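Local coordinates for protein adenine phosphoribosyltransferase (Leishmania donovani, PDB 1QB7) that probably catalyses the transfer of a phosphoribosyl group from 5-phospho-alpha-D-ribose 1-diphosphate to adenine, giving AMP and diphosphate in purine salvage, at residues S19-F33 against L202-S216. Residues are numbered along the deposited sequence; the frame is centred on the assembly and turned at random.
Sequences SQLLKKSYRWYSPVF and LLSDDALTEENCGDS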
loop_
_atom_site.group_PDB
_atom_site.type_symbol
_atom_site.label_atom_id
_atom_site.label_comp_id
_atom_site.label_asym_id
_atom_site.label_seq_id
_atom_site.Cartn_x
_atom_site.Cartn_y
_atom_site.Cartn_z
ATOM N N SER A 19 -20.458 4.507 -8.079
ATOM C CA SER A 19 -20.552 5.838 -7.486
ATOM C C SER A 19 -21.450 5.806 -6.254
ATOM O O SER A 19 -21.160 6.430 -5.227
ATOM C CB SER A 19 -21.113 6.822 -8.508
ATOM O OG SER A 19 -21.350 8.082 -7.915
ATOM N N GLN A 20 -22.541 5.062 -6.378
ATOM C CA GLN A 20 -23.519 4.899 -5.316
ATOM C C GLN A 20 -22.913 4.158 -4.131
ATOM O O GLN A 20 -23.123 4.533 -2.983
ATOM C CB GLN A 20 -24.714 4.100 -5.844
ATOM C CG GLN A 20 -25.473 4.767 -6.976
ATOM C CD GLN A 20 -26.408 5.839 -6.478
ATOM O OE1 GLN A 20 -27.625 5.657 -6.480
ATOM N NE2 GLN A 20 -25.847 6.964 -6.031
ATOM N N LEU A 21 -22.170 3.097 -4.427
ATOM C CA LEU A 21 -21.539 2.274 -3.405
ATOM C C LEU A 21 -20.492 3.069 -2.631
ATOM O O LEU A 21 -20.371 2.929 -1.416
ATOM C CB LEU A 21 -20.923 1.038 -4.066
ATOM C CG LEU A 21 -20.616 -0.202 -3.230
ATOM C CD1 LEU A 21 -21.748 -0.519 -2.278
ATOM C CD2 LEU A 21 -20.379 -1.363 -4.172
ATOM N N LEU A 22 -19.752 3.915 -3.340
ATOM C CA LEU A 22 -18.725 4.752 -2.725
ATOM C C LEU A 22 -19.355 5.777 -1.793
ATOM O O LEU A 22 -18.860 6.015 -0.693
ATOM C CB LEU A 22 -17.903 5.466 -3.800
ATOM C CG LEU A 22 -16.899 4.593 -4.548
ATOM C CD1 LEU A 22 -16.362 5.330 -5.762
ATOM C CD2 LEU A 22 -15.774 4.204 -3.609
ATOM N N LYS A 23 -20.456 6.377 -2.238
ATOM C CA LYS A 23 -21.166 7.373 -1.444
ATOM C C LYS A 23 -21.712 6.726 -0.161
ATOM O O LYS A 23 -21.732 7.342 0.903
ATOM C CB LYS A 23 -22.300 7.962 -2.285
ATOM C CG LYS A 23 -23.157 9.012 -1.609
ATOM C CD LYS A 23 -24.313 9.367 -2.536
ATOM C CE LYS A 23 -25.349 10.270 -1.885
ATOM N NZ LYS A 23 -24.813 11.615 -1.534
ATOM N N LYS A 24 -22.114 5.464 -0.273
ATOM C CA LYS A 24 -22.661 4.702 0.842
ATOM C C LYS A 24 -21.576 4.248 1.816
ATOM O O LYS A 24 -21.760 4.320 3.029
ATOM C CB LYS A 24 -23.425 3.487 0.302
ATOM C CG LYS A 24 -23.985 2.544 1.359
ATOM C CD LYS A 24 -24.564 1.284 0.710
ATOM C CE LYS A 24 -24.915 0.205 1.736
ATOM N NZ LYS A 24 -26.017 0.612 2.654
ATOM N N SER A 25 -20.439 3.814 1.280
ATOM C CA SER A 25 -19.325 3.319 2.090
ATOM C C SER A 25 -18.415 4.356 2.734
ATOM O O SER A 25 -18.000 4.181 3.878
ATOM C CB SER A 25 -18.456 2.365 1.270
ATOM O OG SER A 25 -19.219 1.278 0.783
ATOM N N TYR A 26 -18.085 5.420 2.009
ATOM C CA TYR A 26 -17.178 6.435 2.538
ATOM C C TYR A 26 -17.520 7.009 3.902
ATOM O O TYR A 26 -18.688 7.204 4.249
ATOM C CB TYR A 26 -17.010 7.590 1.546
ATOM C CG TYR A 26 -15.668 7.626 0.840
ATOM C CD1 TYR A 26 -14.472 7.675 1.564
ATOM C CD2 TYR A 26 -15.592 7.607 -0.552
ATOM C CE1 TYR A 26 -13.231 7.697 0.914
ATOM C CE2 TYR A 26 -14.365 7.629 -1.208
ATOM C CZ TYR A 26 -13.189 7.671 -0.471
ATOM O OH TYR A 26 -11.979 7.656 -1.120
ATOM N N ARG A 27 -16.474 7.215 4.699
ATOM C CA ARG A 27 -16.601 7.827 6.020
ATOM C C ARG A 27 -15.515 8.876 6.111
ATOM O O ARG A 27 -14.374 8.638 5.707
ATOM C CB ARG A 27 -16.423 6.814 7.157
ATOM C CG ARG A 27 -17.569 5.832 7.318
ATOM C CD ARG A 27 -18.876 6.530 7.643
ATOM N NE ARG A 27 -19.979 5.583 7.801
ATOM C CZ ARG A 27 -20.681 5.055 6.799
ATOM N NH1 ARG A 27 -20.419 5.382 5.540
ATOM N NH2 ARG A 27 -21.662 4.203 7.064
ATOM N N TRP A 28 -15.892 10.065 6.560
ATOM C CA TRP A 28 -14.934 11.149 6.726
ATOM C C TRP A 28 -14.881 11.535 8.199
ATOM O O TRP A 28 -15.836 11.307 8.953
ATOM C CB TRP A 28 -15.279 12.352 5.840
ATOM C CG TRP A 28 -16.600 13.009 6.124
ATOM C CD1 TRP A 28 -17.760 12.848 5.423
ATOM C CD2 TRP A 28 -16.879 13.977 7.147
ATOM N NE1 TRP A 28 -18.741 13.659 5.938
ATOM C CE2 TRP A 28 -18.229 14.362 6.996
ATOM C CE3 TRP A 28 -16.116 14.560 8.171
ATOM C CZ2 TRP A 28 -18.836 15.307 7.835
ATOM C CZ3 TRP A 28 -16.720 15.501 9.006
ATOM C CH2 TRP A 28 -18.069 15.863 8.830
ATOM N N TYR A 29 -13.759 12.116 8.604
ATOM C CA TYR A 29 -13.557 12.511 9.991
ATOM C C TYR A 29 -13.065 13.942 10.098
ATOM O O TYR A 29 -12.292 14.402 9.259
ATOM C CB TYR A 29 -12.531 11.582 10.661
ATOM C CG TYR A 29 -12.943 10.132 10.689
ATOM C CD1 TYR A 29 -12.793 9.321 9.559
ATOM C CD2 TYR A 29 -13.515 9.573 11.832
ATOM C CE1 TYR A 29 -13.207 7.998 9.566
ATOM C CE2 TYR A 29 -13.929 8.244 11.849
ATOM C CZ TYR A 29 -13.774 7.469 10.711
ATOM O OH TYR A 29 -14.207 6.172 10.709
ATOM N N SER A 30 -13.519 14.642 11.135
ATOM C CA SER A 30 -13.101 16.021 11.370
ATOM C C SER A 30 -11.731 15.967 12.056
ATOM O O SER A 30 -11.315 14.911 12.524
ATOM C CB SER A 30 -14.141 16.760 12.221
ATOM O OG SER A 30 -14.293 16.162 13.492
ATOM N N PRO A 31 -11.011 17.101 12.115
ATOM C CA PRO A 31 -9.680 17.186 12.731
ATOM C C PRO A 31 -9.427 16.430 14.032
ATOM O O PRO A 31 -8.467 15.671 14.124
ATOM C CB PRO A 31 -9.488 18.687 12.900
ATOM C CG PRO A 31 -10.136 19.218 11.657
ATOM C CD PRO A 31 -11.429 18.426 11.615
ATOM N N VAL A 32 -10.291 16.613 15.025
ATOM C CA VAL A 32 -10.117 15.954 16.319
ATOM C C VAL A 32 -10.153 14.424 16.235
ATOM O O VAL A 32 -9.686 13.737 17.150
ATOM C CB VAL A 32 -11.153 16.466 17.347
ATOM C CG1 VAL A 32 -12.552 16.070 16.938
ATOM C CG2 VAL A 32 -10.828 15.954 18.732
ATOM N N PHE A 33 -10.694 13.902 15.134
ATOM C CA PHE A 33 -10.783 12.456 14.913
ATOM C C PHE A 33 -9.955 11.996 13.714
ATOM O O PHE A 33 -10.135 10.876 13.243
ATOM C CB PHE A 33 -12.236 12.023 14.691
ATOM C CG PHE A 33 -13.093 12.093 15.921
ATOM C CD1 PHE A 33 -13.083 11.058 16.851
ATOM C CD2 PHE A 33 -13.933 13.182 16.136
ATOM C CE1 PHE A 33 -13.900 11.106 17.978
ATOM C CE2 PHE A 33 -14.755 13.243 17.262
ATOM C CZ PHE A 33 -14.741 12.203 18.184
ATOM N N LEU A 202 -13.806 8.717 -9.267
ATOM C CA LEU A 202 -15.001 7.893 -9.145
ATOM C C LEU A 202 -16.090 8.565 -8.302
ATOM O O LEU A 202 -17.275 8.261 -8.455
ATOM C CB LEU A 202 -14.640 6.528 -8.559
ATOM C CG LEU A 202 -13.515 5.778 -9.284
ATOM C CD1 LEU A 202 -13.171 4.510 -8.526
ATOM C CD2 LEU A 202 -13.917 5.472 -10.723
ATOM N N LEU A 203 -15.685 9.486 -7.433
ATOM C CA LEU A 203 -16.623 10.196 -6.574
ATOM C C LEU A 203 -16.069 11.558 -6.172
ATOM O O LEU A 203 -14.868 11.713 -5.973
ATOM C CB LEU A 203 -16.911 9.384 -5.306
ATOM C CG LEU A 203 -18.052 9.905 -4.422
ATOM C CD1 LEU A 203 -19.388 9.536 -5.052
ATOM C CD2 LEU A 203 -17.966 9.327 -3.017
ATOM N N SER A 204 -16.953 12.548 -6.086
ATOM C CA SER A 204 -16.578 13.893 -5.665
ATOM C C SER A 204 -16.916 13.998 -4.181
ATOM O O SER A 204 -17.943 13.480 -3.748
ATOM C CB SER A 204 -17.384 14.942 -6.432
ATOM O OG SER A 204 -17.279 16.207 -5.799
ATOM N N ASP A 205 -16.084 14.679 -3.401
ATOM C CA ASP A 205 -16.387 14.802 -1.978
ATOM C C ASP A 205 -17.686 15.584 -1.743
ATOM O O ASP A 205 -18.231 15.567 -0.644
ATOM C CB ASP A 205 -15.213 15.400 -1.190
ATOM C CG ASP A 205 -15.091 16.893 -1.361
ATOM O OD1 ASP A 205 -15.248 17.378 -2.505
ATOM O OD2 ASP A 205 -14.825 17.576 -0.347
ATOM N N ASP A 206 -18.188 16.248 -2.785
ATOM C CA ASP A 206 -19.442 16.984 -2.680
ATOM C C ASP A 206 -20.589 16.006 -2.481
ATOM O O ASP A 206 -21.662 16.386 -2.014
ATOM C CB ASP A 206 -19.689 17.840 -3.923
ATOM C CG ASP A 206 -20.963 18.682 -3.817
ATOM O OD1 ASP A 206 -21.094 19.443 -2.831
ATOM O OD2 ASP A 206 -21.843 18.570 -4.702
ATOM N N ALA A 207 -20.353 14.744 -2.825
ATOM C CA ALA A 207 -21.357 13.705 -2.665
ATOM C C ALA A 207 -21.418 13.226 -1.218
ATOM O O ALA A 207 -22.380 12.576 -0.814
ATOM C CB ALA A 207 -21.057 12.544 -3.583
ATOM N N LEU A 208 -20.373 13.521 -0.445
ATOM C CA LEU A 208 -20.315 13.113 0.954
ATOM C C LEU A 208 -21.033 14.133 1.810
ATOM O O LEU A 208 -20.824 15.332 1.668
ATOM C CB LEU A 208 -18.865 12.974 1.416
ATOM C CG LEU A 208 -18.004 12.007 0.603
ATOM C CD1 LEU A 208 -16.659 11.855 1.279
ATOM C CD2 LEU A 208 -18.691 10.657 0.463
ATOM N N THR A 209 -21.876 13.648 2.711
ATOM C CA THR A 209 -22.648 14.520 3.586
ATOM C C THR A 209 -22.383 14.167 5.048
ATOM O O THR A 209 -21.457 13.415 5.352
ATOM C CB THR A 209 -24.165 14.384 3.286
ATOM O OG1 THR A 209 -24.595 13.049 3.575
ATOM C CG2 THR A 209 -24.455 14.679 1.818
ATOM N N GLU A 210 -23.201 14.716 5.944
ATOM C CA GLU A 210 -23.080 14.451 7.373
ATOM C C GLU A 210 -23.340 12.969 7.674
ATOM O O GLU A 210 -22.845 12.434 8.673
ATOM C CB GLU A 210 -24.050 15.349 8.152
ATOM C CG GLU A 210 -24.151 15.056 9.654
ATOM C CD GLU A 210 -22.825 15.199 10.399
ATOM O OE1 GLU A 210 -21.915 15.898 9.896
ATOM O OE2 GLU A 210 -22.703 14.611 11.502
ATOM N N GLU A 211 -24.096 12.307 6.798
ATOM C CA GLU A 211 -24.393 10.884 6.957
ATOM C C GLU A 211 -23.118 10.050 6.813
ATOM O O GLU A 211 -23.068 8.903 7.260
ATOM C CB GLU A 211 -25.429 10.423 5.936
ATOM C CG GLU A 211 -26.785 11.082 6.104
ATOM C CD GLU A 211 -27.867 10.453 5.246
ATOM O OE1 GLU A 211 -27.540 9.732 4.271
ATOM O OE2 GLU A 211 -29.054 10.685 5.558
ATOM N N ASN A 212 -22.099 10.637 6.185
ATOM C CA ASN A 212 -20.803 9.980 5.987
ATOM C C ASN A 212 -19.816 10.303 7.117
ATOM O O ASN A 212 -18.679 9.830 7.105
ATOM C CB ASN A 212 -20.174 10.396 4.649
ATOM C CG ASN A 212 -20.965 9.912 3.448
ATOM O OD1 ASN A 212 -21.708 10.679 2.833
ATOM N ND2 ASN A 212 -20.793 8.642 3.094
ATOM N N CYS A 213 -20.234 11.118 8.083
ATOM C CA CYS A 213 -19.346 11.470 9.186
ATOM C C CYS A 213 -19.103 10.282 10.113
ATOM O O CYS A 213 -20.052 9.684 10.627
ATOM C CB CYS A 213 -19.901 12.647 9.988
ATOM S SG CYS A 213 -18.746 13.252 11.248
ATOM N N GLY A 214 -17.829 9.941 10.302
ATOM C CA GLY A 214 -17.458 8.833 11.168
ATOM C C GLY A 214 -17.083 9.242 12.587
ATOM O O GLY A 214 -16.731 8.389 13.403
ATOM N N ASP A 215 -17.145 10.543 12.876
ATOM C CA ASP A 215 -16.824 11.078 14.202
ATOM C C ASP A 215 -17.685 10.455 15.287
ATOM O O ASP A 215 -18.882 10.229 15.088
ATOM C CB ASP A 215 -17.075 12.589 14.260
ATOM C CG ASP A 215 -16.088 13.394 13.445
ATOM O OD1 ASP A 215 -15.045 12.858 13.020
ATOM O OD2 ASP A 215 -16.365 14.590 13.240
ATOM N N SER A 216 -17.082 10.188 16.441
ATOM C CA SER A 216 -17.838 9.640 17.553
ATOM C C SER A 216 -18.603 10.811 18.146
ATOM O O SER A 216 -18.003 11.814 18.546
ATOM C CB SER A 216 -16.911 9.028 18.598
ATOM O OG SER A 216 -16.275 7.880 18.077
HETATM O O HOH W 1 -19.370 9.831 -8.926
HETATM O O HOH W 2 -23.875 10.837 1.178
HETATM O O HOH W 3 -15.345 5.300 12.981
#
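Trp28 and Cys213 form a single parallel beta bridge, closed by Trp28 N to Asn212 O (2.8 Å) and Gly214 N to Trp28 O (2.8 Å); upstream, helix 17-25 runs past strand 203-204 and the turn that follows it. In this type I phosphoribosyltransferase fold the bridge ties an N-terminal segment to the chain leaving the core, beside the adenine pocket. Chi1 of 62°, with CG between the backbone N and the carbonyl carbon, turns the Trp28 indole across residues 208-213, and NE1 donates to Thr209 O at 2.8 Å; the acceptor is near the ring plane, but NE1 stands 43° out of the carbonyl plane, while Asn212 N reaches that oxygen from the opposite face. Cys213 CB and SG sit over one indole face, SG 3.9 Å from the six-membered-ring centroid, a sulfur-aromatic contact. Arg40 of the AMP site makes a cation-pi contact with Trp28 and also bonds to Asp205 O and Leu208 O, linking the contact to the pocket. Asn212 spends both amide hydrogens on the helix end: ND2 donates to Lys23 O (2.7 Å) and Tyr26 O (2.8 Å), both near the amide plane. Arg27 NH1 meets Tyr26 O from its other face, and Asn212 OD1 accepts from Thr209 N, fixing the amide's rotation. The Lys23 chain, extended until it bends at its last torsion, brings NZ to Ala207 O, 2.7 Å away and on a lone pair. On the apolar side of the contact, Leu203 CD2 touches Leu22 CB and Tyr26 CD2. At the far end Phe33 lays a ring face against Asp215 CA and Ser216 N, while Leu109 of the second subunit packs on Phe33 and Ser216. The Asp215 carboxylate grips Ser30 twice: OD1 takes the backbone N with its syn lone pair, and Ser30 OG donates to OD2 at 2.6 Å from 38° above the carboxylate plane.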